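Local coordinates for protein anti-H(O) lectin 1 (Ulex europaeus, PDB 1FX5) that binds carbohydrate with specificity for L-fucose, as a manganese- and calcium-containing lectin of the legume family that recognises the O(H) blood group, at residues V124-I129 against P141-D146. Numbering follows the deposited sequence.
Sequences VEFDTI and PHIGID. With MN (manganese (II) ion), chain F; CA (calcium ion), chain G.
Asp127 lays its CB over one face of the His142 imidazole, 3.7 Å from the ring centroid and offset toward the rim, a CH-pi contact between two side chains that run side by side and both bind manganese. The carboxylate of Asp127 is turned 45° from the ring plane. At the ring's rim the manganese bond of His142 NE2 and the hydrogen bond of ND1 to the backbone O of Phe140 together hold the rotation of the imidazole. The chain of Glu125 is extended beyond CG and passes alongside the Gly144 backbone, CG 3.5 Å from Gly144 O; its OE1 reaches manganese at 2.2 Å. OE2 of Glu125 accepts from a manganese-bound water and lies 2.7 Å from OD2 of Asp146, the two carboxylates nearly perpendicular; OD1 of Asp146 is hydrogen-bonded to Ser152. Asp127 joins the two metals: OD1 bridges manganese and calcium, and OD2 binds calcium and accepts from Ile129 N in an Asx turn, consistent with holding the Ile129 carbonyl toward calcium, which Ile129 O binds at 2.4 Å. Asp137 ligates both metals, completing the protein ligands of manganese and, with Asn134, those of calcium: the paired site of legume lectins. Underneath, four backbone hydrogen bonds join Glu125 to Gly144 and Asp127 to His142 in antiparallel register. On the other face of the sheet, Phe126 CD2 meets Ile143 CG2 at 4.0 Å. There Val124 and Phe126 pack on strand 180-187, and Ile143 and Ile145 on strand 192-199, while strands 88-94 and 154-157 flank the pair within its own sheet.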
ATOM      1  N   VAL A 124       3.345   7.431 -19.558  1.00 12.81           N
ATOM      2  CA  VAL A 124       4.523   8.172 -19.982  1.00 12.55           C
ATOM      3  C   VAL A 124       5.327   7.049 -20.641  1.00 12.96           C
ATOM      4  O   VAL A 124       5.702   6.077 -19.964  1.00 11.45           O
ATOM      5  CB  VAL A 124       5.309   8.770 -18.777  1.00 14.43           C
ATOM      6  CG1 VAL A 124       6.624   9.402 -19.260  1.00 13.25           C
ATOM      7  CG2 VAL A 124       4.471   9.826 -18.094  1.00 14.10           C
ATOM      8  N   GLU A 125       5.506   7.124 -21.957  1.00  9.25           N
ATOM      9  CA  GLU A 125       6.260   6.097 -22.674  1.00 13.39           C
ATOM     10  C   GLU A 125       7.711   6.474 -23.074  1.00 13.45           C
ATOM     11  O   GLU A 125       8.006   7.617 -23.440  1.00 12.44           O
ATOM     12  CB  GLU A 125       5.491   5.622 -23.928  1.00 11.36           C
ATOM     13  CG  GLU A 125       5.328   6.727 -24.990  1.00 10.14           C
ATOM     14  CD  GLU A 125       4.759   6.244 -26.311  1.00 14.80           C
ATOM     15  OE1 GLU A 125       5.260   6.664 -27.369  1.00 12.74           O
ATOM     16  OE2 GLU A 125       3.799   5.463 -26.317  1.00 16.89           O
ATOM     17  N   PHE A 126       8.580   5.458 -23.017  1.00 13.03           N
ATOM     18  CA  PHE A 126      10.007   5.503 -23.350  1.00 14.27           C
ATOM     19  C   PHE A 126       9.986   4.481 -24.498  1.00 16.60           C
ATOM     20  O   PHE A 126      10.243   3.270 -24.319  1.00 11.96           O
ATOM     21  CB  PHE A 126      10.838   5.026 -22.149  1.00 13.52           C
ATOM     22  CG  PHE A 126      10.654   5.890 -20.913  1.00 18.53           C
ATOM     23  CD1 PHE A 126       9.722   5.554 -19.945  1.00 16.78           C
ATOM     24  CD2 PHE A 126      11.368   7.084 -20.762  1.00 19.58           C
ATOM     25  CE1 PHE A 126       9.503   6.391 -18.863  1.00 18.68           C
ATOM     26  CE2 PHE A 126      11.150   7.927 -19.666  1.00 16.49           C
ATOM     27  CZ  PHE A 126      10.215   7.576 -18.722  1.00 18.02           C
ATOM     28  N   ASP A 127       9.558   4.996 -25.651  1.00 14.61           N
ATOM     29  CA  ASP A 127       9.400   4.262 -26.890  1.00 12.94           C
ATOM     30  C   ASP A 127      10.686   4.129 -27.699  1.00 14.63           C
ATOM     31  O   ASP A 127      11.156   5.103 -28.305  1.00 11.01           O
ATOM     32  CB  ASP A 127       8.294   4.973 -27.677  1.00 12.47           C
ATOM     33  CG  ASP A 127       7.730   4.132 -28.803  1.00 13.07           C
ATOM     34  OD1 ASP A 127       6.602   4.402 -29.258  1.00 12.58           O
ATOM     35  OD2 ASP A 127       8.408   3.202 -29.246  1.00 14.93           O
ATOM     36  N   THR A 128      11.188   2.898 -27.789  1.00 12.88           N
ATOM     37  CA  THR A 128      12.427   2.629 -28.523  1.00 15.52           C
ATOM     38  C   THR A 128      12.367   2.441 -30.045  1.00 16.32           C
ATOM     39  O   THR A 128      13.415   2.271 -30.669  1.00 18.90           O
ATOM     40  CB  THR A 128      13.238   1.477 -27.877  1.00 12.42           C
ATOM     41  OG1 THR A 128      12.488   0.265 -27.969  1.00 13.91           O
ATOM     42  CG2 THR A 128      13.544   1.767 -26.411  1.00 11.61           C
ATOM     43  N   ILE A 129      11.170   2.437 -30.642  1.00 17.77           N
ATOM     44  CA  ILE A 129      11.043   2.284 -32.102  1.00 17.40           C
ATOM     45  C   ILE A 129       9.834   3.056 -32.675  1.00 16.97           C
ATOM     46  O   ILE A 129       8.706   2.922 -32.155  1.00 15.00           O
ATOM     47  CB  ILE A 129      10.985   0.779 -32.540  1.00 20.26           C
ATOM     48  CG1 ILE A 129      11.346   0.639 -34.025  1.00 22.59           C
ATOM     49  CG2 ILE A 129       9.618   0.145 -32.252  1.00 17.97           C
ATOM     50  CD1 ILE A 129      12.863   0.610 -34.321  1.00 26.26           C
ATOM     51  N   PRO A 141      13.196   7.137 -32.083  1.00 19.29           N
ATOM     52  CA  PRO A 141      12.877   6.766 -30.684  1.00 16.88           C
ATOM     53  C   PRO A 141      12.396   8.057 -30.000  1.00 19.30           C
ATOM     54  O   PRO A 141      12.839   9.156 -30.376  1.00 18.81           O
ATOM     55  CB  PRO A 141      14.222   6.306 -30.130  1.00 16.23           C
ATOM     56  CG  PRO A 141      14.918   5.750 -31.359  1.00 19.31           C
ATOM     57  CD  PRO A 141      14.590   6.788 -32.417  1.00 14.45           C
ATOM     58  N   HIS A 142      11.559   7.948 -28.971  1.00 16.26           N
ATOM     59  CA  HIS A 142      11.061   9.157 -28.317  1.00 16.28           C
ATOM     60  C   HIS A 142      10.377   8.904 -26.977  1.00 17.37           C
ATOM     61  O   HIS A 142      10.077   7.742 -26.640  1.00 16.77           O
ATOM     62  CB  HIS A 142       9.997   9.751 -29.258  1.00 15.18           C
ATOM     63  CG  HIS A 142       8.935   8.755 -29.667  1.00 16.38           C
ATOM     64  ND1 HIS A 142       9.132   7.741 -30.584  1.00 12.97           N
ATOM     65  CD2 HIS A 142       7.666   8.592 -29.212  1.00 15.77           C
ATOM     66  CE1 HIS A 142       8.014   7.003 -30.655  1.00 17.84           C
ATOM     67  NE2 HIS A 142       7.085   7.474 -29.843  1.00 18.37           N
ATOM     68  N   ILE A 143      10.236   9.955 -26.160  1.00 17.32           N
ATOM     69  CA  ILE A 143       9.543   9.775 -24.882  1.00 21.14           C
ATOM     70  C   ILE A 143       8.238  10.583 -25.079  1.00 19.64           C
ATOM     71  O   ILE A 143       8.276  11.730 -25.564  1.00 18.89           O
ATOM     72  CB  ILE A 143      10.332  10.166 -23.562  1.00 22.18           C
ATOM     73  CG1 ILE A 143      10.155  11.629 -23.185  1.00 28.76           C
ATOM     74  CG2 ILE A 143      11.782   9.778 -23.648  1.00 21.58           C
ATOM     75  CD1 ILE A 143      10.892  12.601 -24.067  1.00 35.62           C
ATOM     76  N   GLY A 144       7.090   9.951 -24.828  1.00 18.17           N
ATOM     77  CA  GLY A 144       5.833  10.651 -24.999  1.00 14.69           C
ATOM     78  C   GLY A 144       4.757  10.461 -23.952  1.00 16.93           C
ATOM     79  O   GLY A 144       4.861   9.626 -23.039  1.00 14.53           O
ATOM     80  N   ILE A 145       3.725  11.284 -24.069  1.00 13.52           N
ATOM     81  CA  ILE A 145       2.599  11.233 -23.155  1.00 14.70           C
ATOM     82  C   ILE A 145       1.362  10.688 -23.887  1.00 14.01           C
ATOM     83  O   ILE A 145       0.946  11.237 -24.913  1.00 10.36           O
ATOM     84  CB  ILE A 145       2.364  12.618 -22.518  1.00 14.57           C
ATOM     85  CG1 ILE A 145       3.543  12.915 -21.581  1.00 15.40           C
ATOM     86  CG2 ILE A 145       1.076  12.618 -21.720  1.00 14.95           C
ATOM     87  CD1 ILE A 145       3.618  14.329 -21.070  1.00 17.90           C
ATOM     88  N   ASP A 146       0.845   9.561 -23.396  1.00 12.70           N
ATOM     89  CA  ASP A 146      -0.328   8.912 -23.986  1.00 12.11           C
ATOM     90  C   ASP A 146      -1.572   9.058 -23.133  1.00 14.98           C
ATOM     91  O   ASP A 146      -1.548   8.782 -21.936  1.00 14.72           O
ATOM     92  CB  ASP A 146      -0.082   7.410 -24.166  1.00 14.67           C
ATOM     93  CG  ASP A 146       1.143   7.096 -24.991  1.00 16.52           C
ATOM     94  OD1 ASP A 146       1.708   7.981 -25.657  1.00 21.34           O
ATOM     95  OD2 ASP A 146       1.553   5.935 -24.981  1.00 18.33           O
TER
HETATM   96 MN    MN F 250       5.225   6.061 -29.470  1.00 14.20          MN
HETATM   97 CA    CA G 251       6.732   2.464 -30.939  1.00 12.64          CA
HETATM   98  O   HOH W   1       3.498   4.933 -28.975  1.00 12.98           O
HETATM   99  O   HOH W   2       4.069   7.914 -29.681  1.00  9.80           O
HETATM  100  O   HOH W   3       7.456   0.667 -29.704  1.00 15.39           O
HETATM  101  O   HOH W   4       4.598   2.265 -29.985  1.00 11.96           O